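Local coordinates for ESSB (Geobacillus thermodenitrificans, PDB 2YNQ), which is an integral membrane component of the type VII secretion system, described here by its extracellular domain, and probably takes part in protein export, at residues E75-Y80 against R97-R102; L104-L109 against Q136-Y141. One frame throughout, in Å; residues are numbered along the deposited sequence.

Contact 1 (E75-Y80 against R97-R102)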
ATOM      1  N   GLU D  75      15.709  -1.174  16.759  1.00 46.02           N
ATOM      2  CA  GLU D  75      16.088  -2.081  15.681  1.00 45.32           C
ATOM      3  C   GLU D  75      14.899  -2.908  15.138  1.00 44.42           C
ATOM      4  O   GLU D  75      14.760  -3.066  13.920  1.00 43.97           O
ATOM      5  CB  GLU D  75      17.226  -3.010  16.147  1.00 45.53           C
ATOM      6  CG  GLU D  75      17.788  -3.919  15.053  1.00 47.44           C
ATOM      7  CD  GLU D  75      18.843  -4.928  15.553  1.00 51.32           C
ATOM      8  OE1 GLU D  75      18.991  -5.114  16.791  1.00 53.66           O
ATOM      9  OE2 GLU D  75      19.512  -5.556  14.694  1.00 51.23           O
ATOM     10  N   GLN D  76      14.059  -3.423  16.034  1.00 44.20           N
ATOM     11  CA  GLN D  76      12.958  -4.307  15.656  1.00 43.86           C
ATOM     12  C   GLN D  76      11.962  -3.675  14.696  1.00 42.30           C
ATOM     13  O   GLN D  76      11.517  -4.320  13.742  1.00 41.90           O
ATOM     14  CB  GLN D  76      12.232  -4.808  16.886  1.00 45.21           C
ATOM     15  CG  GLN D  76      13.018  -5.812  17.702  1.00 48.90           C
ATOM     16  CD  GLN D  76      12.359  -6.059  19.042  1.00 55.63           C
ATOM     17  OE1 GLN D  76      12.211  -7.209  19.475  1.00 59.18           O
ATOM     18  NE2 GLN D  76      11.929  -4.974  19.704  1.00 56.92           N
ATOM     19  N   TYR D  77      11.640  -2.409  14.931  1.00 41.34           N
ATOM     20  CA  TYR D  77      10.775  -1.647  14.041  1.00 40.21           C
ATOM     21  C   TYR D  77      11.381  -1.459  12.666  1.00 38.79           C
ATOM     22  O   TYR D  77      10.671  -1.532  11.656  1.00 38.06           O
ATOM     23  CB  TYR D  77      10.392  -0.305  14.654  1.00 40.89           C
ATOM     24  CG  TYR D  77       9.316  -0.426  15.710  1.00 43.51           C
ATOM     25  CD1 TYR D  77       7.965  -0.449  15.349  1.00 43.65           C
ATOM     26  CD2 TYR D  77       9.647  -0.540  17.077  1.00 45.54           C
ATOM     27  CE1 TYR D  77       6.965  -0.576  16.316  1.00 46.27           C
ATOM     28  CE2 TYR D  77       8.638  -0.665  18.056  1.00 48.03           C
ATOM     29  CZ  TYR D  77       7.304  -0.681  17.650  1.00 49.26           C
ATOM     30  OH  TYR D  77       6.287  -0.785  18.576  1.00 55.51           O
ATOM     31  N   MET D  78      12.690  -1.248  12.625  1.00 38.03           N
ATOM     32  CA  MET D  78      13.387  -1.145  11.360  1.00 37.31           C
ATOM     33  C   MET D  78      13.343  -2.464  10.620  1.00 36.71           C
ATOM     34  O   MET D  78      13.048  -2.499   9.425  1.00 36.34           O
ATOM     35  CB  MET D  78      14.831  -0.690  11.586  1.00 38.15           C
ATOM     36  CG  MET D  78      14.905   0.754  12.097  1.00 39.28           C
ATOM     37  SD  MET D  78      16.604   1.314  12.341  1.00 44.45           S
ATOM     38  CE  MET D  78      16.322   2.872  13.174  1.00 42.05           C
ATOM     39  N   LEU D  79      13.596  -3.559  11.335  1.00 36.84           N
ATOM     40  CA  LEU D  79      13.560  -4.883  10.736  1.00 36.53           C
ATOM     41  C   LEU D  79      12.168  -5.220  10.236  1.00 36.27           C
ATOM     42  O   LEU D  79      12.021  -5.754   9.133  1.00 36.40           O
ATOM     43  CB  LEU D  79      14.065  -5.948  11.714  1.00 37.42           C
ATOM     44  CG  LEU D  79      15.567  -5.854  12.021  1.00 38.93           C
ATOM     45  CD1 LEU D  79      16.005  -6.824  13.174  1.00 36.17           C
ATOM     46  CD2 LEU D  79      16.397  -6.056  10.746  1.00 35.68           C
ATOM     47  N   TYR D  80      11.147  -4.883  11.026  1.00 36.54           N
ATOM     48  CA  TYR D  80       9.766  -5.077  10.605  1.00 36.49           C
ATOM     49  C   TYR D  80       9.529  -4.458   9.224  1.00 36.73           C
ATOM     50  O   TYR D  80       9.067  -5.138   8.310  1.00 36.94           O
ATOM     51  CB  TYR D  80       8.802  -4.459  11.603  1.00 36.31           C
ATOM     52  CG  TYR D  80       7.380  -4.498  11.112  1.00 36.98           C
ATOM     53  CD1 TYR D  80       6.570  -5.591  11.384  1.00 37.95           C
ATOM     54  CD2 TYR D  80       6.837  -3.445  10.359  1.00 37.34           C
ATOM     55  CE1 TYR D  80       5.249  -5.644  10.923  1.00 39.42           C
ATOM     56  CE2 TYR D  80       5.518  -3.488   9.901  1.00 36.38           C
ATOM     57  CZ  TYR D  80       4.733  -4.600  10.186  1.00 38.58           C
ATOM     58  OH  TYR D  80       3.423  -4.692   9.753  1.00 39.50           O
ATOM     59  N   ARG D  97       4.682  -9.636  16.364  1.00 47.44           N
ATOM     60  CA  ARG D  97       4.179 -10.302  17.549  1.00 48.82           C
ATOM     61  C   ARG D  97       5.150 -10.181  18.728  1.00 49.74           C
ATOM     62  O   ARG D  97       4.724  -9.998  19.872  1.00 51.12           O
ATOM     63  CB  ARG D  97       3.901 -11.760  17.252  1.00 49.09           C
ATOM     64  CG  ARG D  97       2.797 -12.017  16.248  1.00 47.80           C
ATOM     65  CD  ARG D  97       2.423 -13.460  16.415  1.00 48.65           C
ATOM     66  NE  ARG D  97       1.754 -14.061  15.272  1.00 49.71           N
ATOM     67  CZ  ARG D  97       0.458 -13.942  15.012  1.00 48.98           C
ATOM     68  NH1 ARG D  97      -0.317 -13.199  15.806  1.00 50.11           N
ATOM     69  NH2 ARG D  97      -0.055 -14.554  13.949  1.00 47.22           N
ATOM     70  N   THR D  98       6.446 -10.268  18.446  1.00 49.26           N
ATOM     71  CA  THR D  98       7.460 -10.125  19.478  1.00 50.57           C
ATOM     72  C   THR D  98       7.384  -8.718  20.065  1.00 50.88           C
ATOM     73  O   THR D  98       7.480  -8.543  21.277  1.00 52.03           O
ATOM     74  CB  THR D  98       8.870 -10.369  18.898  1.00 50.53           C
ATOM     75  OG1 THR D  98       8.892 -11.631  18.230  1.00 51.34           O
ATOM     76  CG2 THR D  98       9.935 -10.372  19.986  1.00 51.18           C
ATOM     77  N   ILE D  99       7.215  -7.731  19.186  1.00 50.01           N
ATOM     78  CA  ILE D  99       7.103  -6.323  19.554  1.00 50.34           C
ATOM     79  C   ILE D  99       5.814  -6.070  20.318  1.00 50.95           C
ATOM     80  O   ILE D  99       5.722  -5.143  21.111  1.00 51.72           O
ATOM     81  CB  ILE D  99       7.094  -5.440  18.274  1.00 49.43           C
ATOM     82  CG1 ILE D  99       8.445  -5.498  17.569  1.00 49.88           C
ATOM     83  CG2 ILE D  99       6.777  -3.991  18.591  1.00 49.50           C
ATOM     84  CD1 ILE D  99       8.385  -4.940  16.141  1.00 50.33           C
ATOM     85  N   GLU D 100       4.819  -6.909  20.065  1.00 51.40           N
ATOM     86  CA  GLU D 100       3.479  -6.745  20.619  1.00 52.90           C
ATOM     87  C   GLU D 100       2.843  -5.417  20.184  1.00 51.99           C
ATOM     88  O   GLU D 100       2.232  -4.712  20.982  1.00 53.51           O
ATOM     89  CB  GLU D 100       3.493  -6.898  22.144  1.00 54.65           C
ATOM     90  CG  GLU D 100       4.091  -8.220  22.602  1.00 58.31           C
ATOM     91  CD  GLU D 100       3.892  -8.468  24.080  1.00 62.54           C
ATOM     92  OE1 GLU D 100       4.646  -7.909  24.902  1.00 64.81           O
ATOM     93  OE2 GLU D 100       2.977  -9.234  24.417  1.00 65.06           O
ATOM     94  N   ASP D 101       3.000  -5.086  18.912  1.00 49.79           N
ATOM     95  CA  ASP D 101       2.386  -3.897  18.353  1.00 48.98           C
ATOM     96  C   ASP D 101       1.180  -4.354  17.536  1.00 48.21           C
ATOM     97  O   ASP D 101       1.339  -4.952  16.462  1.00 47.38           O
ATOM     98  CB  ASP D 101       3.394  -3.153  17.470  1.00 47.58           C
ATOM     99  CG  ASP D 101       2.876  -1.802  16.981  1.00 48.17           C
ATOM    100  OD1 ASP D 101       1.721  -1.729  16.462  1.00 46.70           O
ATOM    101  OD2 ASP D 101       3.647  -0.813  17.117  1.00 47.99           O
ATOM    102  N   ARG D 102      -0.015  -4.080  18.050  1.00 48.37           N
ATOM    103  CA  ARG D 102      -1.269  -4.630  17.489  1.00 47.69           C
ATOM    104  C   ARG D 102      -1.452  -4.331  16.005  1.00 46.04           C
ATOM    105  O   ARG D 102      -1.625  -5.241  15.197  1.00 45.21           O
ATOM    106  CB  ARG D 102      -2.477  -4.133  18.284  1.00 48.85           C
ATOM    107  CG  ARG D 102      -3.792  -4.715  17.820  1.00 50.07           C
ATOM    108  CD  ARG D 102      -4.829  -3.616  17.633  1.00 51.85           C
ATOM    109  NE  ARG D 102      -4.985  -2.836  18.849  1.00 53.74           N
ATOM    110  CZ  ARG D 102      -4.770  -1.529  18.968  1.00 53.36           C
ATOM    111  NH1 ARG D 102      -4.404  -0.783  17.939  1.00 51.87           N
ATOM    112  NH2 ARG D 102      -4.953  -0.959  20.146  1.00 55.39           N
TER
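D101 OD2 is gripped by two hydroxyls: Y77 OH donates to it at 3.0 Å, and S66 OG, outside the two segments, is hydrogen-bonded to the same oxygen. The tyrosine uses the anti lone pair of OD2, the one turned away from OD1, and the oxygen sits in the plane of the Y77 ring at its edge, 3.4 Å from Y77 CE1. Ring and carboxylate planes stand 74° apart. A chi1 of -173° sets D101 CG anti to the backbone N. D101, at the N-cap of helix 102-118, also makes a weak hydrogen bond through OD1 to L104 N. I99 CG2 meets the phenol end obliquely, 3.5 Å from Y77 CZ. On its other branch I99 slides past Q76 in the opposite direction, I99 CG1 lying 3.9 Å from Q76 CB. A phenylalanine at Y77 would probably leave D101 OD2 without one of its two hydroxyl partners and I99 CG2 without the hydroxyl it touches. The contact thus ties helix 75-85 to the last turn of helix 89-99 and to the turn that follows it, and the two hydroxyls would be expected to favour an ionised D101 carboxylate.

Contact 2 (L104-L109 against Q136-Y141)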
ATOM      1  N   LEU D 104       0.631  -3.389  13.816  1.00 42.21           N
ATOM      2  CA  LEU D 104       1.669  -3.938  12.981  1.00 40.62           C
ATOM      3  C   LEU D 104       1.396  -5.413  12.715  1.00 39.98           C
ATOM      4  O   LEU D 104       1.638  -5.897  11.609  1.00 39.92           O
ATOM      5  CB  LEU D 104       3.075  -3.688  13.564  1.00 40.04           C
ATOM      6  CG  LEU D 104       3.608  -2.239  13.554  1.00 39.92           C
ATOM      7  CD1 LEU D 104       5.097  -2.203  13.877  1.00 39.84           C
ATOM      8  CD2 LEU D 104       3.364  -1.508  12.255  1.00 36.35           C
ATOM      9  N   ILE D 105       0.879  -6.125  13.707  1.00 40.20           N
ATOM     10  CA  ILE D 105       0.474  -7.518  13.505  1.00 40.28           C
ATOM     11  C   ILE D 105      -0.627  -7.549  12.467  1.00 40.71           C
ATOM     12  O   ILE D 105      -0.563  -8.319  11.505  1.00 41.18           O
ATOM     13  CB  ILE D 105      -0.004  -8.210  14.811  1.00 41.51           C
ATOM     14  CG1 ILE D 105       1.130  -8.225  15.852  1.00 41.24           C
ATOM     15  CG2 ILE D 105      -0.520  -9.622  14.512  1.00 40.46           C
ATOM     16  CD1 ILE D 105       0.714  -8.638  17.292  1.00 40.10           C
ATOM     17  N   VAL D 106      -1.616  -6.682  12.619  1.00 41.07           N
ATOM     18  CA  VAL D 106      -2.690  -6.649  11.644  1.00 41.46           C
ATOM     19  C   VAL D 106      -2.152  -6.351  10.250  1.00 40.66           C
ATOM     20  O   VAL D 106      -2.534  -7.012   9.275  1.00 41.18           O
ATOM     21  CB  VAL D 106      -3.788  -5.632  12.011  1.00 42.47           C
ATOM     22  CG1 VAL D 106      -4.717  -5.442  10.843  1.00 41.67           C
ATOM     23  CG2 VAL D 106      -4.547  -6.092  13.244  1.00 42.18           C
ATOM     24  N   TYR D 107      -1.270  -5.366  10.142  1.00 40.06           N
ATOM     25  CA  TYR D 107      -0.757  -5.004   8.820  1.00 39.44           C
ATOM     26  C   TYR D 107       0.011  -6.161   8.166  1.00 39.17           C
ATOM     27  O   TYR D 107      -0.133  -6.428   6.961  1.00 39.61           O
ATOM     28  CB  TYR D 107       0.106  -3.763   8.902  1.00 39.44           C
ATOM     29  CG  TYR D 107       0.449  -3.231   7.551  1.00 39.05           C
ATOM     30  CD1 TYR D 107      -0.495  -2.515   6.808  1.00 39.71           C
ATOM     31  CD2 TYR D 107       1.708  -3.444   7.002  1.00 36.75           C
ATOM     32  CE1 TYR D 107      -0.193  -2.025   5.557  1.00 39.24           C
ATOM     33  CE2 TYR D 107       2.034  -2.943   5.748  1.00 36.73           C
ATOM     34  CZ  TYR D 107       1.082  -2.247   5.032  1.00 38.93           C
ATOM     35  OH  TYR D 107       1.387  -1.786   3.776  1.00 39.65           O
ATOM     36  N   ALA D 108       0.802  -6.866   8.968  1.00 38.47           N
ATOM     37  CA  ALA D 108       1.548  -8.011   8.488  1.00 38.26           C
ATOM     38  C   ALA D 108       0.615  -9.168   8.099  1.00 39.09           C
ATOM     39  O   ALA D 108       0.840  -9.855   7.101  1.00 38.13           O
ATOM     40  CB  ALA D 108       2.548  -8.441   9.536  1.00 38.45           C
ATOM     41  N   LEU D 109      -0.454  -9.347   8.873  1.00 40.74           N
ATOM     42  CA  LEU D 109      -1.485 -10.351   8.559  1.00 42.24           C
ATOM     43  C   LEU D 109      -2.113 -10.063   7.195  1.00 43.23           C
ATOM     44  O   LEU D 109      -2.319 -10.982   6.385  1.00 43.10           O
ATOM     45  CB  LEU D 109      -2.547 -10.406   9.653  1.00 42.36           C
ATOM     46  CG  LEU D 109      -2.138 -11.201  10.899  1.00 43.83           C
ATOM     47  CD1 LEU D 109      -3.061 -10.888  12.075  1.00 44.26           C
ATOM     48  CD2 LEU D 109      -2.046 -12.744  10.644  1.00 41.15           C
ATOM     49  N   GLN D 136     -10.140 -14.085  10.702  1.00 75.81           N
ATOM     50  CA  GLN D 136     -10.630 -14.243  12.061  1.00 77.64           C
ATOM     51  C   GLN D 136      -9.665 -13.602  13.061  1.00 72.80           C
ATOM     52  O   GLN D 136     -10.085 -12.876  13.967  1.00 73.61           O
ATOM     53  CB  GLN D 136     -10.904 -15.735  12.355  1.00 82.14           C
ATOM     54  CG  GLN D 136     -11.503 -16.053  13.739  1.00 87.70           C
ATOM     55  CD  GLN D 136     -12.654 -15.128  14.140  1.00 92.11           C
ATOM     56  OE1 GLN D 136     -12.489 -14.250  15.003  1.00 90.00           O
ATOM     57  NE2 GLN D 136     -13.818 -15.313  13.509  1.00 96.49           N
ATOM     58  N   GLU D 137      -8.368 -13.834  12.876  1.00 68.42           N
ATOM     59  CA  GLU D 137      -7.358 -13.158  13.697  1.00 64.54           C
ATOM     60  C   GLU D 137      -7.354 -11.635  13.529  1.00 62.06           C
ATOM     61  O   GLU D 137      -7.254 -10.884  14.510  1.00 60.95           O
ATOM     62  CB  GLU D 137      -5.975 -13.712  13.426  1.00 62.49           C
ATOM     63  CG  GLU D 137      -4.968 -13.205  14.404  1.00 60.21           C
ATOM     64  CD  GLU D 137      -3.671 -13.957  14.355  1.00 59.81           C
ATOM     65  OE1 GLU D 137      -3.496 -14.793  13.437  1.00 59.13           O
ATOM     66  OE2 GLU D 137      -2.828 -13.710  15.247  1.00 60.32           O
ATOM     67  N   ILE D 138      -7.471 -11.181  12.288  1.00 61.61           N
ATOM     68  CA  ILE D 138      -7.532  -9.749  12.019  1.00 61.27           C
ATOM     69  C   ILE D 138      -8.746  -9.154  12.725  1.00 63.98           C
ATOM     70  O   ILE D 138      -8.619  -8.165  13.445  1.00 62.76           O
ATOM     71  CB  ILE D 138      -7.566  -9.447  10.498  1.00 62.36           C
ATOM     72  CG1 ILE D 138      -6.164  -9.623   9.901  1.00 59.98           C
ATOM     73  CG2 ILE D 138      -8.111  -8.033  10.234  1.00 63.64           C
ATOM     74  CD1 ILE D 138      -6.151  -9.843   8.407  1.00 61.69           C
ATOM     75  N   LYS D 139      -9.908  -9.782  12.545  1.00 67.92           N
ATOM     76  CA  LYS D 139     -11.134  -9.279  13.162  1.00 72.53           C
ATOM     77  C   LYS D 139     -11.036  -9.255  14.686  1.00 72.00           C
ATOM     78  O   LYS D 139     -11.483  -8.304  15.325  1.00 73.08           O
ATOM     79  CB  LYS D 139     -12.370 -10.047  12.693  1.00 78.22           C
ATOM     80  CG  LYS D 139     -13.622  -9.206  12.820  1.00 85.53           C
ATOM     81  CD  LYS D 139     -14.863  -9.845  12.212  1.00 93.33           C
ATOM     82  CE  LYS D 139     -16.012  -8.847  12.281  1.00 99.79           C
ATOM     83  NZ  LYS D 139     -17.278  -9.441  11.788  1.00109.44           N
ATOM     84  N   GLU D 140     -10.408 -10.280  15.255  1.00 68.83           N
ATOM     85  CA  GLU D 140     -10.147 -10.304  16.687  1.00 69.45           C
ATOM     86  C   GLU D 140      -9.357  -9.066  17.159  1.00 64.31           C
ATOM     87  O   GLU D 140      -9.766  -8.407  18.124  1.00 65.24           O
ATOM     88  CB  GLU D 140      -9.469 -11.626  17.097  1.00 72.34           C
ATOM     89  CG  GLU D 140      -9.690 -12.006  18.561  1.00 81.07           C
ATOM     90  CD  GLU D 140     -11.134 -11.758  19.015  1.00 90.87           C
ATOM     91  OE1 GLU D 140     -12.051 -12.393  18.443  1.00 97.69           O
ATOM     92  OE2 GLU D 140     -11.360 -10.922  19.933  1.00 92.65           O
ATOM     93  N   TYR D 141      -8.249  -8.747  16.470  1.00 60.45           N
ATOM     94  CA  TYR D 141      -7.424  -7.567  16.792  1.00 57.98           C
ATOM     95  C   TYR D 141      -8.182  -6.285  16.528  1.00 58.85           C
ATOM     96  O   TYR D 141      -8.116  -5.334  17.310  1.00 59.22           O
ATOM     97  CB  TYR D 141      -6.122  -7.544  16.000  1.00 55.23           C
ATOM     98  CG  TYR D 141      -5.085  -8.513  16.478  1.00 53.89           C
ATOM     99  CD1 TYR D 141      -4.562  -8.430  17.765  1.00 55.63           C
ATOM    100  CD2 TYR D 141      -4.602  -9.505  15.631  1.00 51.54           C
ATOM    101  CE1 TYR D 141      -3.596  -9.339  18.211  1.00 58.63           C
ATOM    102  CE2 TYR D 141      -3.645 -10.408  16.060  1.00 52.71           C
ATOM    103  CZ  TYR D 141      -3.152 -10.322  17.349  1.00 56.79           C
ATOM    104  OH  TYR D 141      -2.202 -11.217  17.751  1.00 63.67           O
TER
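I105 CG2, V106 CG2 and L109 CD1 of segment 104-109 all lie oblique to the Y141 ring. I105 CG2 reaches the far half of the ring, 3.6 Å from Y141 CE2, with the two side chains crossing at about a right angle. L109 CD1 is 4.1 Å from the same Y141 CE2. V106 slides past in the opposite direction, and its CG2 packs at the root of the ring, 3.5 Å from Y141 CB. A chi1 of 169° sets the other branch, V106 CG1, anti to the backbone N, where it meets I138 CG2 at 4.3 Å. The two segments belong to an antiparallel helical hairpin, helices 102-118 and 124-152, whose local axes approach to 9.8 Å with 156° between their directions. V106 and I138 have the nearest CA atoms of the two segments, 5.8 Å apart. I138 CG1 also lies 3.7 Å from CB of L109, about one turn after V106. L109 crosses the extended chain of E137 at about a right angle, its CD1 3.8 Å from E137 CG. It touches the E137 carboxylate as well, whose OE2 forms a salt bridge with R97 on helix 89-99. V106 further touches T58 of the second subunit.

Contact 1 lies at the surface and contact 2 is mostly buried, and their chemistry follows: the first combines a hydroxyl-carboxylate bond with a small apolar patch, whereas the second has no hydrogen bond between its segments and rests on aliphatic and ring packing. They hold different helix pairs, 75-85 with the end of 89-99 and 102-118 with 124-152, arranged in series along the chain. Their centres are 14 Å apart, yet they touch directly: the R97-E137 salt bridge joins the two, and Y80 OH is 2.8 Å from L104 O, a probable hydrogen bond. Both helices of the hairpin therefore bond to the helices before it, 102-118 through L104 to Y80 and 124-152 through E137 to R97.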